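Local coordinates for hydrolase, isochorismatase family (PDB 4H17), which catalyses, as an isochorismatase, the hydrolysis of the vinyl ether of isochorismate, releasing pyruvate and 2,3-dihydroxy-2,3-dihydrobenzoate, at the interface of chains A and B. Residues are numbered along the deposited sequence; one frame, centred on the assembly and turned at random. Chains: chain A/B, Hydrolase, isochorismatase family.

The interface of chains A and B. Residues chain A 40, 132, 134-135, 161, 163; chain B 6-8, 185-187.
A:Arg161 and B:Asp185 meet tip to tip in this two-fold interface of the deposited dimer, which may be the biological one, and they illustrate how one carboxylate can organise a polar junction. A:Arg161 grips end-on, NH1 binding B:Asp185 OD2 at 2.8 Å and NH2 forming a salt bridge with its OD1 at the same distance. Both donors come to the syn sides but stand out of the carboxylate plane, in keeping with the 40° turn between the two flat groups. A:Leu40 CD2 and A:Leu163 CD2 lie over opposite faces of the guanidinium, offset toward its rim, which should limit its rotation. Its NH2 also reaches the backbone oxygen of B:Thr6, from above the carbonyl plane.

The anti side of B:Asp185 OD2 is taken by A:His134, whose NE2 points edge-on along a nearly straight bond of 2.8 Å. Meanwhile the backbone N of B:Met8 approaches OD1 from the carboxylate face opposite A:Arg161 NH2, tying the helix start at 8 to the end of helix 172-186. An alanine at B:Asp185 would probably leave the A:Arg161 charge without its mate and A:His134 NE2 without this acceptor.

One flank is apolar. B:Met8, a selenomethionine bent at chi3 (91°), brings CE to 3.7 Å from A:Leu40 CD1 and to 3.8 Å from CE of selenomethionine A:Met132. On the other, polar flank, A:Ser135 OG, anti to its backbone N (chi1 177°), accepts from B:Asn186 ND2 at 3.1 Å, while B:Phe187 turns its ring edge toward A:Ser135, CZ lying 3.6 Å from OG.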
# COMPACT_ATOMS: atom_id res chain seq x y z
N LEU A 40 16.63 -2.97 -11.27
CA LEU A 40 16.07 -2.96 -9.91
C LEU A 40 17.13 -2.56 -8.87
O LEU A 40 16.91 -2.70 -7.70
CB LEU A 40 15.40 -4.30 -9.55
CG LEU A 40 14.21 -4.64 -10.43
CD1 LEU A 40 13.79 -6.05 -10.06
CD2 LEU A 40 13.07 -3.63 -10.21
N MSE A 132 11.17 -3.89 -1.84
CA MSE A 132 11.28 -2.40 -1.98
C MSE A 132 10.26 -1.75 -1.08
O MSE A 132 9.19 -2.32 -0.80
CB MSE A 132 10.98 -2.00 -3.43
CG MSE A 132 11.96 -2.64 -4.39
SE MSE A 132 11.76 -2.09 -6.25
CE MSE A 132 9.89 -2.65 -6.56
N HIS A 134 8.13 0.63 -1.33
CA HIS A 134 6.79 1.00 -1.86
C HIS A 134 5.96 -0.21 -2.29
O HIS A 134 4.77 -0.08 -2.58
CB HIS A 134 6.88 1.99 -3.02
CG HIS A 134 7.50 1.41 -4.24
ND1 HIS A 134 8.85 1.18 -4.33
CD2 HIS A 134 6.96 0.95 -5.39
CE1 HIS A 134 9.12 0.60 -5.49
NE2 HIS A 134 8.00 0.49 -6.16
N SER A 135 6.60 -1.38 -2.41
CA SER A 135 5.98 -2.54 -3.05
C SER A 135 5.80 -3.69 -2.05
O SER A 135 4.83 -3.68 -1.31
CB SER A 135 6.73 -2.93 -4.33
OG SER A 135 6.17 -4.08 -4.92
N ARG A 161 13.75 2.54 -5.43
CA ARG A 161 14.43 3.07 -6.61
C ARG A 161 13.67 4.26 -7.23
O ARG A 161 12.53 4.57 -6.86
CB ARG A 161 14.65 1.96 -7.61
CG ARG A 161 13.38 1.52 -8.35
CD ARG A 161 13.60 0.30 -9.24
NE ARG A 161 12.64 0.21 -10.35
CZ ARG A 161 11.35 -0.11 -10.25
NH1 ARG A 161 10.82 -0.43 -9.07
NH2 ARG A 161 10.61 -0.12 -11.35
N LEU A 163 11.37 6.04 -9.64
CA LEU A 163 10.20 5.58 -10.42
C LEU A 163 9.71 6.54 -11.46
O LEU A 163 9.87 7.78 -11.34
CB LEU A 163 9.01 5.26 -9.51
CG LEU A 163 9.23 4.20 -8.44
CD1 LEU A 163 8.00 4.10 -7.55
CD2 LEU A 163 9.61 2.88 -9.03
N THR B 6 11.69 1.78 -16.08
CA THR B 6 10.73 0.73 -16.40
C THR B 6 9.92 0.44 -15.12
O THR B 6 10.15 1.04 -14.02
CB THR B 6 11.42 -0.53 -16.95
OG1 THR B 6 10.45 -1.36 -17.59
CG2 THR B 6 12.06 -1.30 -15.84
N THR B 7 8.92 -0.41 -15.26
CA THR B 7 8.08 -0.87 -14.13
C THR B 7 8.39 -2.32 -13.76
O THR B 7 8.91 -3.07 -14.58
CB THR B 7 6.61 -0.76 -14.51
OG1 THR B 7 6.35 -1.62 -15.62
CG2 THR B 7 6.20 0.70 -14.89
N MSE B 8 8.11 -2.70 -12.51
CA MSE B 8 8.14 -4.14 -12.10
C MSE B 8 7.24 -4.93 -13.00
O MSE B 8 7.56 -6.04 -13.39
CB MSE B 8 7.70 -4.27 -10.65
CG MSE B 8 7.85 -5.71 -10.11
SE MSE B 8 9.68 -6.44 -10.24
CE MSE B 8 10.44 -5.92 -8.50
N ASP B 185 3.95 1.18 -10.90
CA ASP B 185 5.10 0.26 -10.91
C ASP B 185 4.67 -1.20 -10.85
O ASP B 185 5.28 -2.04 -11.51
CB ASP B 185 6.03 0.60 -9.74
CG ASP B 185 7.39 -0.06 -9.83
OD1 ASP B 185 7.85 -0.27 -10.97
OD2 ASP B 185 8.01 -0.37 -8.77
N ASN B 186 3.65 -1.48 -10.03
CA ASN B 186 3.37 -2.85 -9.69
C ASN B 186 1.96 -3.22 -9.24
O ASN B 186 1.72 -4.36 -8.84
CB ASN B 186 4.38 -3.28 -8.63
CG ASN B 186 4.69 -4.73 -8.70
OD1 ASN B 186 4.62 -5.35 -9.76
ND2 ASN B 186 5.06 -5.28 -7.58
N PHE B 187 1.02 -2.27 -9.27
CA PHE B 187 -0.32 -2.53 -8.70
C PHE B 187 -1.52 -2.16 -9.55
O PHE B 187 -2.60 -2.70 -9.33
CB PHE B 187 -0.39 -1.86 -7.34
CG PHE B 187 0.66 -2.38 -6.39
CD1 PHE B 187 0.49 -3.61 -5.78
CD2 PHE B 187 1.83 -1.69 -6.19
CE1 PHE B 187 1.44 -4.12 -4.96
CE2 PHE B 187 2.81 -2.18 -5.36
CZ PHE B 187 2.61 -3.38 -4.73